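Local coordinates for sialidase B (Streptococcus pneumoniae serotype 4, PDB 4XJW), which cleaves terminal sialic acid residues from oligosaccharides, glycoproteins and glycolipids as an exo-sialidase of glycoside hydrolase family 33, acting as an intramolecular trans-sialidase, at residues A[89-94]-A[126-131]; A[222-227]-A[235-240]; A[268-273]-A[640-645]. The protein carries 1 engineered substitution. One frame throughout, in Å; residues are numbered along the deposited sequence.

Interaction 1 (A[89-94]-A[126-131]); sequences FSRPAS and IEVFSE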
ATOM      1  N   PHE A  89      -1.739  21.917  10.960  1.00 12.65           N
ATOM      2  CA  PHE A  89      -1.831  20.454  10.898  1.00 15.35           C
ATOM      3  C   PHE A  89      -2.353  20.053   9.536  1.00 11.89           C
ATOM      4  O   PHE A  89      -3.283  20.665   9.021  1.00 13.63           O
ATOM      5  CB  PHE A  89      -2.789  19.913  11.961  1.00 13.30           C
ATOM      6  CG  PHE A  89      -2.491  20.406  13.335  1.00 17.45           C
ATOM      7  CD1 PHE A  89      -1.273  20.115  13.933  1.00 18.12           C
ATOM      8  CD2 PHE A  89      -3.415  21.169  14.026  1.00 19.13           C
ATOM      9  CE1 PHE A  89      -0.981  20.578  15.209  1.00 23.69           C
ATOM     10  CE2 PHE A  89      -3.131  21.633  15.300  1.00 23.39           C
ATOM     11  CZ  PHE A  89      -1.913  21.335  15.886  1.00 17.92           C
ATOM     12  N   SER A  90      -1.769  19.013   8.955  1.00 10.89           N
ATOM     13  CA  SER A  90      -2.200  18.597   7.630  1.00 11.09           C
ATOM     14  C   SER A  90      -1.792  17.163   7.361  1.00 11.22           C
ATOM     15  O   SER A  90      -0.953  16.603   8.071  1.00 14.08           O
ATOM     16  CB  SER A  90      -1.592  19.513   6.563  1.00 11.65           C
ATOM     17  OG  SER A  90      -0.200  19.266   6.460  1.00 13.76           O
ATOM     18  N   ARG A  91      -2.397  16.565   6.340  1.00  8.46           N
ATOM     19  CA  ARG A  91      -1.897  15.314   5.814  1.00 10.05           C
ATOM     20  C   ARG A  91      -2.072  15.268   4.305  1.00 10.74           C
ATOM     21  O   ARG A  91      -3.148  15.578   3.790  1.00  9.29           O
ATOM     22  CB  ARG A  91      -2.599  14.106   6.428  1.00  8.75           C
ATOM     23  CG  ARG A  91      -1.787  12.835   6.223  1.00  9.28           C
ATOM     24  CD  ARG A  91      -2.663  11.594   6.372  1.00 10.84           C
ATOM     25  NE  ARG A  91      -3.400  11.289   5.150  1.00 10.13           N
ATOM     26  CZ  ARG A  91      -4.155  10.206   4.996  1.00  9.77           C
ATOM     27  NH1 ARG A  91      -4.264   9.339   5.999  1.00  9.98           N
ATOM     28  NH2 ARG A  91      -4.792  10.001   3.843  1.00 12.00           N
ATOM     29  N   PRO A  92      -1.021  14.855   3.589  1.00  9.16           N
ATOM     30  CA  PRO A  92      -1.138  14.647   2.141  1.00  9.00           C
ATOM     31  C   PRO A  92      -2.182  13.581   1.788  1.00  9.76           C
ATOM     32  O   PRO A  92      -2.613  12.818   2.671  1.00  9.14           O
ATOM     33  CB  PRO A  92       0.256  14.141   1.758  1.00 10.43           C
ATOM     34  CG  PRO A  92       1.159  14.832   2.761  1.00 10.26           C
ATOM     35  CD  PRO A  92       0.379  14.762   4.046  1.00 12.46           C
ATOM     36  N   ALA A  93      -2.569  13.553   0.510  1.00  9.24           N
ATOM     37  CA  ALA A  93      -3.371  12.470  -0.076  1.00  8.19           C
ATOM     38  C   ALA A  93      -4.593  12.133   0.761  1.00 10.45           C
ATOM     39  O   ALA A  93      -4.797  10.977   1.122  1.00 10.32           O
ATOM     40  CB  ALA A  93      -2.507  11.220  -0.294  1.00 10.92           C
ATOM     41  N   SER A  94      -5.401  13.138   1.071  1.00  9.14           N
ATOM     42  CA  SER A  94      -6.594  12.928   1.899  1.00  9.29           C
ATOM     43  C   SER A  94      -7.929  12.992   1.144  1.00 11.28           C
ATOM     44  O   SER A  94      -8.970  12.672   1.722  1.00 12.23           O
ATOM     45  CB  SER A  94      -6.596  13.921   3.064  1.00  9.55           C
ATOM     46  OG  SER A  94      -5.512  13.674   3.937  1.00  9.98           O
ATOM     47  N   ILE A 126     -12.236   8.612   7.146  1.00 10.71           N
ATOM     48  CA  ILE A 126     -10.888   8.234   7.524  1.00 11.13           C
ATOM     49  C   ILE A 126     -10.250   9.327   8.386  1.00 11.90           C
ATOM     50  O   ILE A 126     -10.168  10.490   7.973  1.00 12.01           O
ATOM     51  CB  ILE A 126     -10.023   8.014   6.270  1.00 10.54           C
ATOM     52  CG1 ILE A 126     -10.569   6.836   5.456  1.00 12.42           C
ATOM     53  CG2 ILE A 126      -8.578   7.744   6.645  1.00 12.97           C
ATOM     54  CD1 ILE A 126      -9.910   6.696   4.084  1.00 12.78           C
ATOM     55  N   GLU A 127      -9.793   8.958   9.582  1.00 10.76           N
ATOM     56  CA  GLU A 127      -9.045   9.888  10.426  1.00 11.21           C
ATOM     57  C   GLU A 127      -7.679  10.145   9.827  1.00 11.90           C
ATOM     58  O   GLU A 127      -6.836   9.247   9.773  1.00 14.47           O
ATOM     59  CB  GLU A 127      -8.885   9.340  11.841  1.00 14.21           C
ATOM     60  CG  GLU A 127      -8.263  10.343  12.792  1.00 17.40           C
ATOM     61  CD  GLU A 127      -7.880   9.732  14.125  1.00 22.70           C
ATOM     62  OE1 GLU A 127      -8.791   9.354  14.881  1.00 29.02           O
ATOM     63  OE2 GLU A 127      -6.668   9.637  14.400  1.00 28.24           O
ATOM     64  N   VAL A 128      -7.460  11.372   9.361  1.00  9.95           N
ATOM     65  CA  VAL A 128      -6.207  11.711   8.672  1.00 11.16           C
ATOM     66  C   VAL A 128      -5.183  12.402   9.571  1.00 13.42           C
ATOM     67  O   VAL A 128      -3.984  12.354   9.296  1.00 11.80           O
ATOM     68  CB  VAL A 128      -6.443  12.517   7.365  1.00  9.19           C
ATOM     69  CG1 VAL A 128      -7.275  11.699   6.350  1.00 11.99           C
ATOM     70  CG2 VAL A 128      -7.105  13.852   7.661  1.00 14.83           C
ATOM     71  N   PHE A 129      -5.656  13.061  10.626  1.00 12.21           N
ATOM     72  CA  PHE A 129      -4.765  13.481  11.713  1.00 11.10           C
ATOM     73  C   PHE A 129      -5.513  13.696  13.016  1.00 13.16           C
ATOM     74  O   PHE A 129      -6.722  13.950  13.027  1.00 14.45           O
ATOM     75  CB  PHE A 129      -3.865  14.688  11.354  1.00 11.78           C
ATOM     76  CG  PHE A 129      -4.606  15.967  11.022  1.00 12.30           C
ATOM     77  CD1 PHE A 129      -5.150  16.768  12.023  1.00 14.03           C
ATOM     78  CD2 PHE A 129      -4.718  16.378   9.695  1.00 14.71           C
ATOM     79  CE1 PHE A 129      -5.813  17.961  11.706  1.00 15.72           C
ATOM     80  CE2 PHE A 129      -5.370  17.566   9.365  1.00 12.01           C
ATOM     81  CZ  PHE A 129      -5.912  18.356  10.368  1.00 15.70           C
ATOM     82  N   SER A 130      -4.788  13.542  14.113  1.00 16.15           N
ATOM     83  CA  SER A 130      -5.330  13.816  15.433  1.00 15.63           C
ATOM     84  C   SER A 130      -4.183  14.351  16.264  1.00 21.10           C
ATOM     85  O   SER A 130      -3.231  13.631  16.564  1.00 22.18           O
ATOM     86  CB  SER A 130      -5.931  12.557  16.056  1.00 19.89           C
ATOM     87  OG  SER A 130      -6.729  12.885  17.182  1.00 24.59           O
ATOM     88  N   GLU A 131      -4.251  15.631  16.607  1.00 17.72           N
ATOM     89  CA  GLU A 131      -3.126  16.295  17.247  1.00 17.94           C
ATOM     90  C   GLU A 131      -3.522  16.878  18.592  1.00 19.30           C
ATOM     91  O   GLU A 131      -4.422  17.718  18.670  1.00 18.57           O
ATOM     92  CB  GLU A 131      -2.611  17.413  16.340  1.00 21.62           C
ATOM     93  CG  GLU A 131      -2.179  16.951  14.959  1.00 23.66           C
ATOM     94  CD  GLU A 131      -0.766  16.396  14.931  1.00 31.24           C
ATOM     95  OE1 GLU A 131      -0.127  16.348  16.002  1.00 36.21           O
ATOM     96  OE2 GLU A 131      -0.297  16.013  13.836  1.00 35.12           O
TER
HETATM   97  O   HOH W   1       0.473  17.727  10.970  1.00 19.55           O
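Phe129 carries CG between its backbone N and carbonyl carbon (chi1 62°), a crowded position that stands the ring up against Phe89; Phe89 in turn has CG anti to its carbonyl carbon (chi1 -52°), which lays its own ring over Glu131. Two CH-pi contacts follow. Phe89 CB sits over one face of the Phe129 ring, toward the rim, 3.9 Å from the ring centroid, and Glu131 CB lies over one face of the Phe89 ring. Glu131 CG comes to 3.4 Å from Phe89 CD1, and the carboxylate is nearly parallel to the ring, the planes 14° apart. Water 1 accepts from Ser90 N and gives a weak bond to Glu131 OE2. No direct hydrogen bond joins 89-94 and 126-131, which lie on edge strands of two different antiparallel sheets in the lectin-like (concanavalin-clan) domain and meet through side chains; the axes of 89-91 and 126-131 come within 6.5 Å. Strand 126-132 has a classic beta bulge here, Val128 and Phe129 both facing Met121, and both side chains point toward 89-94. Val128 CG1 is centred over one face of the Arg91 guanidinium, 3.7 Å from CZ of Arg91, and also touches Ser94 OG. Arg91 folds back on its own turn, where NE donates to Pro92 O at 3.0 Å and NH2 to Ala93 O at 2.9 Å, both acceptors lying in the guanidinium plane. Arg91 NH1 is hydrogen-bonded to Ser644 O, in the loop before strand 647-652.

Interaction 2 (A[222-227]-A[235-240]); sequences SIDARY and SKINIA. With DMS (dimethyl sulfoxide), chain C.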
ATOM      1  N   SER A 222      -4.272  -9.946  -1.432  1.00  8.19           N
ATOM      2  CA  SER A 222      -3.180  -9.942  -0.454  1.00 10.20           C
ATOM      3  C   SER A 222      -2.525  -8.569  -0.379  1.00 10.45           C
ATOM      4  O   SER A 222      -2.746  -7.715  -1.249  1.00  9.42           O
ATOM      5  CB  SER A 222      -2.141 -11.037  -0.721  1.00  9.42           C
ATOM      6  OG  SER A 222      -1.467 -10.853  -1.948  1.00 12.34           O
ATOM      7  N   ILE A 223      -1.745  -8.357   0.679  1.00  8.08           N
ATOM      8  CA  ILE A 223      -1.194  -7.040   0.979  1.00  7.65           C
ATOM      9  C   ILE A 223      -0.021  -7.181   1.931  1.00 10.23           C
ATOM     10  O   ILE A 223       0.069  -8.163   2.673  1.00  8.63           O
ATOM     11  CB  ILE A 223      -2.293  -6.128   1.603  1.00 10.74           C
ATOM     12  CG1 ILE A 223      -1.889  -4.655   1.578  1.00 13.54           C
ATOM     13  CG2 ILE A 223      -2.571  -6.484   3.050  1.00  9.19           C
ATOM     14  CD1 ILE A 223      -2.699  -3.841   0.672  1.00 13.16           C
ATOM     15  N   ASP A 224       0.894  -6.217   1.875  1.00  8.42           N
ATOM     16  CA  ASP A 224       1.883  -6.019   2.934  1.00  6.96           C
ATOM     17  C   ASP A 224       1.203  -5.271   4.072  1.00  7.75           C
ATOM     18  O   ASP A 224       0.731  -4.152   3.873  1.00  7.82           O
ATOM     19  CB  ASP A 224       3.018  -5.110   2.452  1.00  8.19           C
ATOM     20  CG  ASP A 224       4.061  -5.805   1.587  1.00 10.63           C
ATOM     21  OD1 ASP A 224       3.791  -6.814   0.906  1.00 14.96           O
ATOM     22  OD2 ASP A 224       5.191  -5.268   1.566  1.00 13.19           O
ATOM     23  N   ALA A 225       1.145  -5.896   5.245  1.00  9.06           N
ATOM     24  CA  ALA A 225       0.712  -5.249   6.468  1.00  6.04           C
ATOM     25  C   ALA A 225       2.009  -4.685   7.062  1.00  8.05           C
ATOM     26  O   ALA A 225       2.842  -5.441   7.564  1.00  9.67           O
ATOM     27  CB  ALA A 225       0.070  -6.266   7.407  1.00  9.82           C
ATOM     28  N   ARG A 226       2.193  -3.372   6.962  1.00  8.58           N
ATOM     29  CA  ARG A 226       3.471  -2.768   7.318  1.00  8.65           C
ATOM     30  C   ARG A 226       3.372  -2.060   8.665  1.00  8.91           C
ATOM     31  O   ARG A 226       2.544  -1.156   8.858  1.00  9.02           O
ATOM     32  CB  ARG A 226       3.944  -1.829   6.202  1.00 11.28           C
ATOM     33  CG  ARG A 226       4.163  -2.534   4.857  1.00  9.49           C
ATOM     34  CD  ARG A 226       5.178  -1.801   3.993  1.00 12.34           C
ATOM     35  NE  ARG A 226       5.485  -2.558   2.782  1.00  8.54           N
ATOM     36  CZ  ARG A 226       6.315  -2.142   1.834  1.00 10.64           C
ATOM     37  NH1 ARG A 226       6.922  -0.964   1.956  1.00 13.03           N
ATOM     38  NH2 ARG A 226       6.536  -2.905   0.774  1.00 10.23           N
ATOM     39  N   TYR A 227       4.214  -2.484   9.605  1.00  9.03           N
ATOM     40  CA  TYR A 227       4.075  -2.021  10.984  1.00 10.39           C
ATOM     41  C   TYR A 227       4.903  -0.781  11.306  1.00 10.89           C
ATOM     42  O   TYR A 227       4.436   0.079  12.052  1.00 10.58           O
ATOM     43  CB  TYR A 227       4.363  -3.164  11.976  1.00 10.45           C
ATOM     44  CG  TYR A 227       3.362  -4.281  11.847  1.00  8.91           C
ATOM     45  CD1 TYR A 227       3.508  -5.259  10.861  1.00 10.95           C
ATOM     46  CD2 TYR A 227       2.246  -4.338  12.682  1.00  9.65           C
ATOM     47  CE1 TYR A 227       2.571  -6.273  10.715  1.00  9.28           C
ATOM     48  CE2 TYR A 227       1.294  -5.357  12.541  1.00 10.88           C
ATOM     49  CZ  TYR A 227       1.476  -6.317  11.558  1.00 12.39           C
ATOM     50  OH  TYR A 227       0.558  -7.332  11.398  1.00 12.55           O
ATOM     51  N   SER A 235      12.196  -3.985   8.069  1.00 10.76           N
ATOM     52  CA  SER A 235      11.098  -3.471   8.876  1.00 11.85           C
ATOM     53  C   SER A 235      10.422  -4.653   9.557  1.00  8.75           C
ATOM     54  O   SER A 235      10.944  -5.774   9.533  1.00 10.83           O
ATOM     55  CB  SER A 235      10.086  -2.751   7.986  1.00 11.40           C
ATOM     56  OG  SER A 235       9.183  -1.982   8.759  1.00 10.54           O
ATOM     57  N   LYS A 236       9.260  -4.412  10.160  1.00  8.74           N
ATOM     58  CA  LYS A 236       8.338  -5.505  10.455  1.00  9.41           C
ATOM     59  C   LYS A 236       7.197  -5.393   9.458  1.00  9.51           C
ATOM     60  O   LYS A 236       6.483  -4.375   9.401  1.00  8.94           O
ATOM     61  CB  LYS A 236       7.782  -5.485  11.882  1.00 11.44           C
ATOM     62  CG  LYS A 236       6.817  -6.662  12.093  1.00 12.12           C
ATOM     63  CD  LYS A 236       6.113  -6.652  13.448  1.00 13.34           C
ATOM     64  CE  LYS A 236       5.066  -7.768  13.485  1.00 11.73           C
ATOM     65  NZ  LYS A 236       5.661  -9.116  13.217  1.00 15.44           N
ATOM     66  N   ILE A 237       7.061  -6.430   8.642  1.00  8.58           N
ATOM     67  CA  ILE A 237       5.973  -6.518   7.681  1.00 10.39           C
ATOM     68  C   ILE A 237       5.484  -7.958   7.630  1.00 10.31           C
ATOM     69  O   ILE A 237       6.303  -8.879   7.611  1.00  9.80           O
ATOM     70  CB  ILE A 237       6.441  -6.123   6.262  1.00 10.87           C
ATOM     71  CG1 ILE A 237       7.093  -4.740   6.257  1.00 11.63           C
ATOM     72  CG2 ILE A 237       5.272  -6.227   5.268  1.00 10.75           C
ATOM     73  CD1 ILE A 237       7.861  -4.425   4.966  1.00 10.10           C
ATOM     74  N   ASN A 238       4.159  -8.144   7.624  1.00  8.45           N
ATOM     75  CA  ASN A 238       3.541  -9.457   7.421  1.00 10.45           C
ATOM     76  C   ASN A 238       2.748  -9.426   6.114  1.00 10.04           C
ATOM     77  O   ASN A 238       2.424  -8.353   5.625  1.00  8.64           O
ATOM     78  CB  ASN A 238       2.569  -9.782   8.572  1.00 10.54           C
ATOM     79  CG  ASN A 238       3.268 -10.081   9.900  1.00 11.91           C
ATOM     80  OD1 ASN A 238       4.381 -10.594   9.938  1.00 11.11           O
ATOM     81  ND2 ASN A 238       2.583  -9.779  11.003  1.00 11.06           N
ATOM     82  N   ILE A 239       2.407 -10.592   5.567  1.00  9.37           N
ATOM     83  CA  ILE A 239       1.486 -10.658   4.423  1.00  8.87           C
ATOM     84  C   ILE A 239       0.097 -11.016   4.929  1.00  9.07           C
ATOM     85  O   ILE A 239      -0.075 -12.023   5.615  1.00  9.27           O
ATOM     86  CB  ILE A 239       1.926 -11.702   3.384  1.00  9.79           C
ATOM     87  CG1 ILE A 239       3.379 -11.476   2.936  1.00 10.24           C
ATOM     88  CG2 ILE A 239       0.978 -11.682   2.189  1.00 11.37           C
ATOM     89  CD1 ILE A 239       3.666 -10.069   2.386  1.00 10.46           C
ATOM     90  N   ALA A 240      -0.892 -10.182   4.606  1.00  9.18           N
ATOM     91  CA  ALA A 240      -2.270 -10.409   5.048  1.00  9.04           C
ATOM     92  C   ALA A 240      -3.163 -10.643   3.840  1.00 10.47           C
ATOM     93  O   ALA A 240      -2.836 -10.226   2.723  1.00  8.97           O
ATOM     94  CB  ALA A 240      -2.784  -9.223   5.877  1.00  8.18           C
TER
HETATM   95  S   DMS C 702       8.088  -2.623  -3.322  1.00 18.55           S
HETATM   96  O   DMS C 702       7.826  -3.277  -1.995  1.00 16.37           O
HETATM   97  C1  DMS C 702       7.850  -0.836  -3.117  1.00 14.40           C
HETATM   98  C2  DMS C 702       9.887  -2.622  -3.559  1.00 19.32           C
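Tyr227 lies across Lys236 and Asn238 where the two strands begin to part. Lys236 CE stands over one face of the tyrosine ring, 4.0 Å from the centroid, in a CH-pi contact; NZ is farther off, so any cation-pi attraction is weak at most. At the far end of the ring the Asn238 amide, turned 72° from it, donates through ND2 to Tyr227 OH at 3.2 Å, with the hydroxyl tilted out of the amide plane. The same hydroxyl is also hydrogen-bonded to Thr201 O, so two partners fix the ring end. On the sheet face that carries Asp224, Arg226, Ile237 and Ile239, the arginine is extended from CG to NE and runs alongside Ile237, pointing the same way, with Ile237 CD1 3.7 Å from Arg226 NE. This course sets the guanidinium side-on to Asp224: NE and NH2 both donate to Asp224 OD2 in one salt bridge, NE meeting its anti lone pair, NH2 at 2.8 Å from the anti side but out of the carboxylate plane. Asp224 OD1 accepts from Asp289 N and rests 3.6 Å from Ile239 CD1. Arg226 NH2 also bonds to the oxygen of a dimethyl sulfoxide, probably from the crystallisation liquor, at 3.1 Å, while NH1 forms a salt bridge with Asp232, probably the catalytic proton acceptor. Arg226 is thus probably a second-shell anchor for that aspartate. The backbones form an antiparallel hairpin with hydrogen-bonded pairs Ile223-Ala240, where the Ile223 N to Ala240 O bond is weak, and Ala225-Asn238; Tyr227 N to Lys236 O (3.0 Å) closes the end. The two strands are central in a four-stranded propeller-blade sheet: strand 205-213 flanks 219-226, strand 255-256 flanks 237-244, and strand 286-294 packs on the Asp224 face.

Interaction 3 (A[268-273]-A[640-645]); sequences VYWPRD and ELHLSN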
ATOM      1  N   VAL A 268       1.223   1.459  15.469  1.00 12.25           N
ATOM      2  CA  VAL A 268       2.062   2.585  15.876  1.00 13.86           C
ATOM      3  C   VAL A 268       1.847   3.761  14.942  1.00 13.20           C
ATOM      4  O   VAL A 268       1.773   3.596  13.719  1.00 12.97           O
ATOM      5  CB  VAL A 268       3.563   2.213  15.849  1.00 16.42           C
ATOM      6  CG1 VAL A 268       4.407   3.337  16.435  1.00 14.34           C
ATOM      7  CG2 VAL A 268       3.800   0.918  16.608  1.00 19.55           C
ATOM      8  N   TYR A 269       1.721   4.949  15.518  1.00 13.68           N
ATOM      9  CA  TYR A 269       1.774   6.169  14.733  1.00 13.03           C
ATOM     10  C   TYR A 269       3.237   6.456  14.414  1.00 16.21           C
ATOM     11  O   TYR A 269       4.004   6.838  15.293  1.00 17.35           O
ATOM     12  CB  TYR A 269       1.184   7.346  15.514  1.00 15.67           C
ATOM     13  CG  TYR A 269       1.442   8.652  14.816  1.00 22.05           C
ATOM     14  CD1 TYR A 269       0.646   9.061  13.751  1.00 18.57           C
ATOM     15  CD2 TYR A 269       2.513   9.465  15.193  1.00 25.30           C
ATOM     16  CE1 TYR A 269       0.905  10.253  13.086  1.00 25.47           C
ATOM     17  CE2 TYR A 269       2.772  10.654  14.542  1.00 25.29           C
ATOM     18  CZ  TYR A 269       1.962  11.045  13.489  1.00 27.62           C
ATOM     19  OH  TYR A 269       2.227  12.233  12.845  1.00 29.51           O
ATOM     20  N   TRP A 270       3.627   6.264  13.161  1.00 11.26           N
ATOM     21  CA  TRP A 270       5.008   6.501  12.764  1.00 10.40           C
ATOM     22  C   TRP A 270       5.203   7.985  12.497  1.00 11.90           C
ATOM     23  O   TRP A 270       4.392   8.607  11.814  1.00 12.57           O
ATOM     24  CB  TRP A 270       5.358   5.681  11.520  1.00 11.29           C
ATOM     25  CG  TRP A 270       6.735   5.097  11.600  1.00  9.21           C
ATOM     26  CD1 TRP A 270       7.850   5.495  10.904  1.00 10.91           C
ATOM     27  CD2 TRP A 270       7.159   4.060  12.482  1.00  8.38           C
ATOM     28  NE1 TRP A 270       8.928   4.736  11.277  1.00 11.89           N
ATOM     29  CE2 TRP A 270       8.533   3.846  12.242  1.00 10.84           C
ATOM     30  CE3 TRP A 270       6.504   3.265  13.430  1.00 10.88           C
ATOM     31  CZ2 TRP A 270       9.266   2.868  12.935  1.00 14.47           C
ATOM     32  CZ3 TRP A 270       7.223   2.307  14.104  1.00 13.75           C
ATOM     33  CH2 TRP A 270       8.590   2.117  13.861  1.00 12.17           C
ATOM     34  N   PRO A 271       6.286   8.562  13.035  1.00 10.50           N
ATOM     35  CA  PRO A 271       6.513  10.007  12.898  1.00 13.81           C
ATOM     36  C   PRO A 271       6.685  10.462  11.444  1.00  9.10           C
ATOM     37  O   PRO A 271       7.328   9.770  10.635  1.00 11.01           O
ATOM     38  CB  PRO A 271       7.791  10.244  13.723  1.00 12.25           C
ATOM     39  CG  PRO A 271       8.473   8.904  13.780  1.00 11.73           C
ATOM     40  CD  PRO A 271       7.354   7.887  13.793  1.00 11.71           C
ATOM     41  N   ARG A 272       6.099  11.620  11.134  1.00 11.02           N
ATOM     42  CA  ARG A 272       6.134  12.195   9.789  1.00 13.47           C
ATOM     43  C   ARG A 272       7.016  13.450   9.694  1.00 11.20           C
ATOM     44  O   ARG A 272       7.135  14.053   8.634  1.00 13.30           O
ATOM     45  CB  ARG A 272       4.714  12.506   9.305  1.00 11.82           C
ATOM     46  CG  ARG A 272       3.712  11.356   9.514  1.00 11.74           C
ATOM     47  CD  ARG A 272       2.447  11.503   8.647  1.00 13.18           C
ATOM     48  NE  ARG A 272       2.834  11.367   7.248  1.00 13.36           N
ATOM     49  CZ  ARG A 272       3.004  12.400   6.423  1.00 12.44           C
ATOM     50  NH1 ARG A 272       2.721  13.625   6.828  1.00 13.74           N
ATOM     51  NH2 ARG A 272       3.430  12.206   5.182  1.00 12.46           N
ATOM     52  N   ASP A 273       7.636  13.862  10.797  1.00 12.22           N
ATOM     53  CA  ASP A 273       8.517  15.039  10.757  1.00 11.43           C
ATOM     54  C   ASP A 273       9.844  14.751  10.059  1.00 11.33           C
ATOM     55  O   ASP A 273      10.232  13.600   9.900  1.00 13.62           O
ATOM     56  CB  ASP A 273       8.790  15.512  12.169  1.00 15.61           C
ATOM     57  CG  ASP A 273       9.541  14.491  12.962  1.00 15.21           C
ATOM     58  OD1 ASP A 273       8.872  13.564  13.489  1.00 16.69           O
ATOM     59  OD2 ASP A 273      10.790  14.592  13.041  1.00 16.48           O
ATOM     60  N   GLU A 640       5.166  11.990   1.594  1.00  9.24           N
ATOM     61  CA  GLU A 640       3.921  11.232   1.773  1.00  9.43           C
ATOM     62  C   GLU A 640       4.132   9.865   2.421  1.00  9.55           C
ATOM     63  O   GLU A 640       3.336   8.957   2.219  1.00  9.52           O
ATOM     64  CB  GLU A 640       3.156  11.135   0.439  1.00  8.77           C
ATOM     65  CG  GLU A 640       2.877  12.511  -0.179  1.00 10.99           C
ATOM     66  CD  GLU A 640       1.786  12.546  -1.228  1.00 10.31           C
ATOM     67  OE1 GLU A 640       1.193  11.475  -1.544  1.00 10.63           O
ATOM     68  OE2 GLU A 640       1.509  13.662  -1.729  1.00 11.21           O
ATOM     69  N   LEU A 641       5.218   9.729   3.183  1.00  9.94           N
ATOM     70  CA  LEU A 641       5.492   8.521   3.960  1.00  9.64           C
ATOM     71  C   LEU A 641       4.472   8.383   5.074  1.00  9.17           C
ATOM     72  O   LEU A 641       3.938   9.379   5.568  1.00  9.48           O
ATOM     73  CB  LEU A 641       6.876   8.608   4.603  1.00  9.55           C
ATOM     74  CG  LEU A 641       8.030   8.812   3.626  1.00  8.50           C
ATOM     75  CD1 LEU A 641       9.292   9.040   4.419  1.00 11.97           C
ATOM     76  CD2 LEU A 641       8.185   7.590   2.752  1.00 11.43           C
ATOM     77  N   HIS A 642       4.177   7.142   5.450  1.00  9.10           N
ATOM     78  CA  HIS A 642       3.461   6.857   6.700  1.00  7.76           C
ATOM     79  C   HIS A 642       2.047   7.436   6.746  1.00 10.61           C
ATOM     80  O   HIS A 642       1.662   8.103   7.725  1.00 10.37           O
ATOM     81  CB  HIS A 642       4.273   7.335   7.918  1.00  8.38           C
ATOM     82  CG  HIS A 642       5.740   7.031   7.814  1.00  7.53           C
ATOM     83  ND1 HIS A 642       6.219   5.853   7.276  1.00  9.34           N
ATOM     84  CD2 HIS A 642       6.824   7.781   8.120  1.00 10.86           C
ATOM     85  CE1 HIS A 642       7.543   5.884   7.279  1.00  7.29           C
ATOM     86  NE2 HIS A 642       7.938   7.034   7.800  1.00  9.12           N
ATOM     87  N   LEU A 643       1.278   7.164   5.694  1.00 10.80           N
ATOM     88  CA  LEU A 643      -0.124   7.564   5.630  1.00  9.76           C
ATOM     89  C   LEU A 643      -0.983   6.343   5.847  1.00  9.34           C
ATOM     90  O   LEU A 643      -0.701   5.286   5.273  1.00 12.26           O
ATOM     91  CB  LEU A 643      -0.469   8.172   4.269  1.00 10.40           C
ATOM     92  CG  LEU A 643       0.422   9.308   3.758  1.00  9.13           C
ATOM     93  CD1 LEU A 643       0.023   9.719   2.348  1.00 11.29           C
ATOM     94  CD2 LEU A 643       0.395  10.501   4.691  1.00 11.64           C
ATOM     95  N   SER A 644      -2.033   6.508   6.645  1.00  7.68           N
ATOM     96  CA  SER A 644      -2.968   5.418   6.887  0.60  9.28           C
ATOM     97  C   SER A 644      -4.186   5.446   5.963  1.00 10.63           C
ATOM     98  O   SER A 644      -4.690   6.510   5.580  1.00  9.77           O
ATOM     99  CB  SER A 644      -3.410   5.424   8.341  0.60 12.05           C
ATOM    100  OG  SER A 644      -2.314   5.160   9.188  0.60  8.87           O
ATOM    101  N   ASN A 645      -4.648   4.251   5.602  1.00  9.52           N
ATOM    102  CA  ASN A 645      -5.898   4.077   4.861  1.00 11.13           C
ATOM    103  C   ASN A 645      -5.900   4.766   3.507  1.00  9.97           C
ATOM    104  O   ASN A 645      -6.894   5.389   3.101  1.00  9.94           O
ATOM    105  CB  ASN A 645      -7.098   4.519   5.714  1.00 10.51           C
ATOM    106  CG  ASN A 645      -7.374   3.583   6.863  1.00 11.26           C
ATOM    107  OD1 ASN A 645      -6.649   2.615   7.076  1.00 10.28           O
ATOM    108  ND2 ASN A 645      -8.426   3.874   7.625  1.00 12.95           N
TER
HETATM  109  O   HOH W   2       2.073   8.126  10.426  1.00 12.29           O
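Glu640, at the start of 640-645, brings its CA to 3.6 Å from Arg272 NH2, at the edge of the guanidinium. Next, Leu641 O takes a side-on grip from Arg272: NE donates at 2.8 Å and NH2 at 2.9 Å, with this one oxygen near the guanidinium plane. The arginine bends at chi3 (66°) to get there, and NH2 is also bonded to Asn639 O. His642 follows, its ring between Leu641 CB on one face and Trp270 CD1 on the other. The tryptophan comes edge-on, its five-membered ring at 68° to the imidazole and 4.7 Å away between centroids. His642 NE2 is hydrogen-bonded to Lys277 O, which helps fix the ring's rotation. CD2 of His642 lies 3.2 Å from Pro271 O, a buried carbonyl with no hydrogen-bonding partner in the model. Water 2 donates to both Trp270 O and His642 O. Leu643 CD2 then sits over one face of the Arg272 guanidinium, 3.5 Å from NH2. Both segments are loops: 268-273 belongs to the one linking strands 255-256 and 286-294, while 640-645 precedes strand 647-652, and Tyr205 of strand 205-213 bonds Trp270 N and touches His642.

Overall arrangement
Interaction 3 lies between the other two, its centre about 10 Å from that of interaction 1 and about 15 Å from that of interaction 2; interactions 1 and 2 do not touch. The lectin-like domain meets the catalytic propeller where 89-94 touches 640-645: Arg91 NH1 to Ser644 O is a probable hydrogen bond of 2.9 Å. Between interactions 2 and 3, Tyr227 O packs 4.0 Å from Trp270 CE3. The Arg226 side chain is about 3 Å from that of Asp232, the probable proton acceptor, and about 4 Å from that of Arg207, which, like Arg581, probably binds substrate. The bound inhibitor Optactin lies about 12 Å from the Ser222 side chain and does not touch interaction 2.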